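Local coordinates for protein domain of Unknown Function with a Cystatin-Like Fold (Nostoc punctiforme, PDB 2RGQ) that is of unknown function but adopts the cystatin-like fold of the SnoaL-like, NTF2-clan proteins, and assembles here as three copies, at residues Gly68-Ala76 and Glu88-Glu97. Residues are numbered along the deposited sequence; the frame is centred on the assembly and turned at random.
Sequences GKRHCSSNA and ESYLTVVNRE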
ATOM      1  N   GLY B  68     -15.673   5.915  11.005  1.00 10.54           N
ATOM      2  CA  GLY B  68     -14.727   6.952  11.381  1.00 11.81           C
ATOM      3  C   GLY B  68     -13.265   6.603  11.263  1.00 11.62           C
ATOM      4  O   GLY B  68     -12.423   7.211  11.979  1.00 11.68           O
ATOM      5  N   LYS B  69     -12.948   5.725  10.286  1.00 12.48           N
ATOM      6  CA  LYS B  69     -11.623   5.209  10.092  1.00 12.17           C
ATOM      7  C   LYS B  69     -11.103   5.382   8.668  1.00 10.88           C
ATOM      8  O   LYS B  69     -11.793   5.890   7.786  1.00 10.65           O
ATOM      9  CB  LYS B  69     -11.609   3.682  10.335  1.00 12.14           C
ATOM     10  CG  LYS B  69     -12.306   3.128  11.614  1.00 12.43           C
ATOM     11  CD  LYS B  69     -11.823   3.781  12.928  1.00 12.11           C
ATOM     12  CE  LYS B  69     -12.291   3.032  14.174  1.00 13.93           C
ATOM     13  NZ  LYS B  69     -12.037   3.833  15.407  1.00 14.56           N
ATOM     14  N   ARG B  70      -9.848   4.994   8.511  1.00  9.97           N
ATOM     15  CA  ARG B  70      -9.244   4.742   7.219  1.00 10.27           C
ATOM     16  C   ARG B  70      -8.794   3.291   7.293  1.00 10.45           C
ATOM     17  O   ARG B  70      -8.012   2.933   8.160  1.00 10.43           O
ATOM     18  CB  ARG B  70      -8.061   5.646   6.905  1.00 12.81           C
ATOM     19  CG  ARG B  70      -8.380   7.127   6.607  1.00 13.17           C
ATOM     20  CD  ARG B  70      -9.297   7.278   5.413  1.00 14.97           C
ATOM     21  NE  ARG B  70      -9.708   8.660   5.232  1.00 16.76           N
ATOM     22  CZ  ARG B  70     -10.770   9.047   4.527  1.00 16.86           C
ATOM     23  NH1 ARG B  70     -11.537   8.184   3.846  1.00 15.70           N
ATOM     24  NH2 ARG B  70     -11.042  10.339   4.467  1.00 16.67           N
ATOM     25  N   HIS B  71      -9.401   2.461   6.464  1.00  9.62           N
ATOM     26  CA  HIS B  71      -9.024   1.066   6.240  1.00 11.57           C
ATOM     27  C   HIS B  71      -8.089   0.986   5.028  1.00 13.33           C
ATOM     28  O   HIS B  71      -8.478   1.344   3.928  1.00 11.48           O
ATOM     29  CB  HIS B  71     -10.275   0.243   5.950  1.00 10.67           C
ATOM     30  CG  HIS B  71     -11.166   0.039   7.130  1.00 10.74           C
ATOM     31  ND1 HIS B  71     -12.044   1.002   7.568  1.00 11.11           N
ATOM     32  CD2 HIS B  71     -11.341  -1.027   7.954  1.00 12.59           C
ATOM     33  CE1 HIS B  71     -12.712   0.541   8.609  1.00 11.63           C
ATOM     34  NE2 HIS B  71     -12.320  -0.693   8.853  1.00 12.54           N
ATOM     35  N   CYS B  72      -6.854   0.520   5.226  1.00 13.52           N
ATOM     36  CA  CYS B  72      -5.834   0.480   4.165  1.00 14.44           C
ATOM     37  C   CYS B  72      -5.408  -0.935   3.865  1.00 15.28           C
ATOM     38  O   CYS B  72      -5.177  -1.711   4.784  1.00 12.73           O
ATOM     39  CB  CYS B  72      -4.580   1.254   4.570  1.00 16.74           C
ATOM     40  SG  CYS B  72      -4.853   2.912   5.128  1.00 18.88           S
ATOM     41  N   SER B  73      -5.308  -1.223   2.560  1.00 15.22           N
ATOM     42  CA  SER B  73      -4.879  -2.509   2.038  0.50 16.26           C
ATOM     43  C   SER B  73      -3.397  -2.444   1.654  1.00 15.76           C
ATOM     44  O   SER B  73      -2.956  -1.452   1.059  1.00 17.46           O
ATOM     45  CB  SER B  73      -5.731  -2.879   0.812  0.50 16.25           C
ATOM     46  OG  SER B  73      -5.349  -4.117   0.246  0.50 16.32           O
ATOM     47  N   SER B  74      -2.631  -3.509   1.958  1.00 14.83           N
ATOM     48  CA  SER B  74      -1.204  -3.594   1.611  1.00 13.99           C
ATOM     49  C   SER B  74      -0.765  -5.041   1.436  1.00 13.64           C
ATOM     50  O   SER B  74      -1.516  -5.932   1.789  1.00 11.31           O
ATOM     51  CB  SER B  74      -0.317  -2.942   2.657  1.00 14.95           C
ATOM     52  OG  SER B  74      -0.336  -3.620   3.902  1.00 17.61           O
ATOM     53  N   ASN B  75       0.371  -5.218   0.777  1.00 10.75           N
ATOM     54  CA  ASN B  75       1.051  -6.537   0.615  1.00 11.05           C
ATOM     55  C   ASN B  75       0.221  -7.542  -0.168  1.00  9.73           C
ATOM     56  O   ASN B  75       0.190  -8.734   0.185  1.00 12.33           O
ATOM     57  CB  ASN B  75       1.436  -7.161   1.970  1.00 11.94           C
ATOM     58  CG  ASN B  75       2.457  -6.357   2.767  1.00 14.34           C
ATOM     59  OD1 ASN B  75       2.984  -5.389   2.299  1.00 18.22           O
ATOM     60  ND2 ASN B  75       2.753  -6.816   3.999  1.00 18.03           N
ATOM     61  N   ALA B  76      -0.457  -7.079  -1.210  1.00 11.01           N
ATOM     62  CA  ALA B  76      -1.280  -8.003  -1.996  1.00 12.39           C
ATOM     63  C   ALA B  76      -0.423  -9.053  -2.714  1.00 11.71           C
ATOM     64  O   ALA B  76       0.599  -8.749  -3.364  1.00 12.90           O
ATOM     65  CB  ALA B  76      -2.136  -7.274  -3.009  1.00 12.88           C
ATOM     66  N   GLU B  88      -4.202 -12.602  -0.988  1.00 12.95           N
ATOM     67  CA  GLU B  88      -3.902 -12.478   0.442  1.00 12.94           C
ATOM     68  C   GLU B  88      -3.379 -11.064   0.609  1.00 12.03           C
ATOM     69  O   GLU B  88      -2.662 -10.561  -0.250  1.00 12.63           O
ATOM     70  CB  GLU B  88      -2.888 -13.512   0.941  1.00 16.39           C
ATOM     71  CG  GLU B  88      -3.266 -14.929   0.623  1.00 20.84           C
ATOM     72  CD  GLU B  88      -2.873 -15.360  -0.795  1.00 23.33           C
ATOM     73  OE1 GLU B  88      -1.700 -15.201  -1.202  1.00 25.76           O
ATOM     74  OE2 GLU B  88      -3.750 -15.884  -1.531  1.00 26.64           O
ATOM     75  N   SER B  89      -3.703 -10.408   1.708  1.00 11.42           N
ATOM     76  CA  SER B  89      -3.286  -9.042   1.897  1.00 12.66           C
ATOM     77  C   SER B  89      -3.399  -8.691   3.371  1.00 12.89           C
ATOM     78  O   SER B  89      -3.908  -9.490   4.159  1.00 11.38           O
ATOM     79  CB  SER B  89      -4.155  -8.101   1.078  1.00 15.43           C
ATOM     80  OG  SER B  89      -5.496  -8.011   1.571  1.00 14.38           O
ATOM     81  N   TYR B  90      -2.928  -7.493   3.702  1.00 11.77           N
ATOM     82  CA  TYR B  90      -3.084  -6.965   5.022  1.00 10.43           C
ATOM     83  C   TYR B  90      -4.066  -5.836   5.025  1.00 12.11           C
ATOM     84  O   TYR B  90      -4.159  -5.127   4.058  1.00 12.36           O
ATOM     85  CB  TYR B  90      -1.773  -6.398   5.542  1.00 10.09           C
ATOM     86  CG  TYR B  90      -0.740  -7.401   5.986  1.00 11.11           C
ATOM     87  CD1 TYR B  90      -1.022  -8.761   6.127  1.00 11.05           C
ATOM     88  CD2 TYR B  90       0.509  -6.948   6.368  1.00  9.17           C
ATOM     89  CE1 TYR B  90      -0.083  -9.631   6.639  1.00 11.67           C
ATOM     90  CE2 TYR B  90       1.451  -7.814   6.888  1.00 11.30           C
ATOM     91  CZ  TYR B  90       1.157  -9.151   6.996  1.00 10.84           C
ATOM     92  OH  TYR B  90       2.063 -10.034   7.490  1.00 13.05           O
ATOM     93  N   LEU B  91      -4.703  -5.665   6.182  1.00 11.33           N
ATOM     94  CA  LEU B  91      -5.616  -4.581   6.456  1.00 13.16           C
ATOM     95  C   LEU B  91      -5.086  -3.912   7.697  1.00 12.82           C
ATOM     96  O   LEU B  91      -4.781  -4.594   8.695  1.00 12.25           O
ATOM     97  CB  LEU B  91      -7.033  -5.082   6.694  1.00 15.02           C
ATOM     98  CG  LEU B  91      -8.131  -4.064   7.048  1.00 16.72           C
ATOM     99  CD1 LEU B  91      -8.257  -3.045   5.954  1.00 17.85           C
ATOM    100  CD2 LEU B  91      -9.465  -4.792   7.317  1.00 19.52           C
ATOM    101  N   THR B  92      -4.850  -2.603   7.610  1.00 13.53           N
ATOM    102  CA  THR B  92      -4.510  -1.802   8.785  1.00 12.44           C
ATOM    103  C   THR B  92      -5.543  -0.682   8.900  1.00 13.32           C
ATOM    104  O   THR B  92      -5.956  -0.110   7.883  1.00 14.19           O
ATOM    105  CB  THR B  92      -3.074  -1.265   8.727  1.00 12.44           C
ATOM    106  OG1 THR B  92      -2.855  -0.638   7.452  1.00 16.54           O
ATOM    107  CG2 THR B  92      -2.084  -2.442   8.902  1.00 13.71           C
ATOM    108  N   VAL B  93      -5.979  -0.373  10.122  1.00 12.06           N
ATOM    109  CA  VAL B  93      -7.043   0.573  10.352  1.00 10.96           C
ATOM    110  C   VAL B  93      -6.541   1.654  11.310  1.00 11.30           C
ATOM    111  O   VAL B  93      -5.932   1.353  12.352  1.00 11.15           O
ATOM    112  CB  VAL B  93      -8.301  -0.143  10.923  1.00 13.10           C
ATOM    113  CG1 VAL B  93      -9.534   0.818  10.951  1.00 13.78           C
ATOM    114  CG2 VAL B  93      -8.624  -1.443  10.141  1.00 13.22           C
ATOM    115  N   VAL B  94      -6.826   2.904  10.977  1.00  9.85           N
ATOM    116  CA  VAL B  94      -6.460   4.052  11.789  1.00  9.75           C
ATOM    117  C   VAL B  94      -7.676   4.953  11.920  1.00 10.57           C
ATOM    118  O   VAL B  94      -8.604   4.860  11.106  1.00 10.28           O
ATOM    119  CB  VAL B  94      -5.252   4.851  11.195  1.00  9.69           C
ATOM    120  CG1 VAL B  94      -4.080   3.908  10.979  1.00 11.21           C
ATOM    121  CG2 VAL B  94      -5.606   5.579   9.913  1.00 11.57           C
ATOM    122  N   ASN B  95      -7.661   5.800  12.944  1.00  9.45           N
ATOM    123  CA  ASN B  95      -8.748   6.717  13.178  1.00 11.62           C
ATOM    124  C   ASN B  95      -8.619   7.963  12.345  1.00 10.98           C
ATOM    125  O   ASN B  95      -7.551   8.452  12.189  1.00 11.75           O
ATOM    126  CB  ASN B  95      -8.783   7.108  14.642  1.00 12.35           C
ATOM    127  CG  ASN B  95      -9.106   5.946  15.531  1.00 13.29           C
ATOM    128  OD1 ASN B  95      -9.626   4.929  15.051  1.00 14.89           O
ATOM    129  ND2 ASN B  95      -8.845   6.085  16.836  1.00 14.27           N
ATOM    130  N   ARG B  96      -9.729   8.479  11.859  1.00 12.35           N
ATOM    131  CA  ARG B  96      -9.737   9.762  11.155  1.00 11.55           C
ATOM    132  C   ARG B  96      -9.784  10.971  12.070  1.00 13.27           C
ATOM    133  O   ARG B  96      -9.338  12.036  11.691  1.00 12.02           O
ATOM    134  CB  ARG B  96     -10.982   9.879  10.293  1.00 12.39           C
ATOM    135  CG  ARG B  96     -11.064   8.876   9.194  1.00 12.28           C
ATOM    136  CD  ARG B  96     -12.008   9.306   8.063  1.00 14.39           C
ATOM    137  NE  ARG B  96     -13.417   9.433   8.439  1.00 11.78           N
ATOM    138  CZ  ARG B  96     -14.412   8.579   8.147  1.00 13.60           C
ATOM    139  NH1 ARG B  96     -14.222   7.395   7.577  1.00  9.22           N
ATOM    140  NH2 ARG B  96     -15.648   8.904   8.533  1.00 13.57           N
ATOM    141  N   GLU B  97     -10.410  10.811  13.242  1.00 13.93           N
ATOM    142  CA  GLU B  97     -10.656  11.936  14.162  0.50 13.88           C
ATOM    143  C   GLU B  97      -9.564  12.177  15.214  1.00 13.58           C
ATOM    144  O   GLU B  97      -9.560  13.217  15.863  1.00 13.22           O
ATOM    145  CB  GLU B  97     -12.036  11.761  14.795  0.50 15.19           C
ATOM    146  CG  GLU B  97     -13.155  11.843  13.722  0.50 16.78           C
ATOM    147  CD  GLU B  97     -14.485  11.285  14.186  0.50 18.24           C
ATOM    148  OE1 GLU B  97     -14.869  11.520  15.349  0.50 18.50           O
ATOM    149  OE2 GLU B  97     -15.151  10.632  13.351  0.50 20.94           O
TER
HETATM  150  O   HOH W   1     -17.212   6.158   8.435  1.00 12.06           O
HETATM  151  O   HOH W   2     -11.946   8.484  14.278  1.00 15.20           O
HETATM  152  O   HOH W   3      -2.340  -2.362   5.158  1.00 19.08           O
HETATM  153  O   HOH W   4      -6.520  -5.897   2.490  1.00 35.80           O
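An antiparallel beta hairpin of the cystatin-like fold brings Gly68-Ala76 against Glu88-Glu97, pairing His71 with Val93. Backbone bonds run both ways at Arg70-Val94, Cys72-Thr92 and Ser74-Tyr90. On the face carrying His71, Val93 CG1 sits over the centre of the imidazole, 3.9 Å from its centroid, a CH-pi contact suited to a branched aliphatic; Leu91 CD1 packs on His71 CB (3.9 Å), near the ring plane at its edge. Ser74 and Thr92, small and polar, hold a shared water that also donates to Cys72 O. At the open end of the hairpin, Arg96 bends back at chi3 (-64°), laying one guanidinium face over the CA of Gly68, whose positive phi (77°) glycine adopts readily. Arg96 NH1 uses an in-plane lone pair of Lys69 O (2.9 Å), and Arg96 N bonds Gly68 O almost straight (170°). Lys69, long enough to run alongside Asn95, donates a hydrogen bond from NZ to Asn95 OD1 (2.7 Å) from above the amide plane, off the lone pairs. Asp24 of helix 6-25 takes both His71 ND1 and, through its carbonyl, Arg96 NH1. That helix packs on the His71 face, strand 101-114 flanks Glu88-Asn95, and Asn75 of the second subunit bonds the backbone of outer-strand His71 and Ser73.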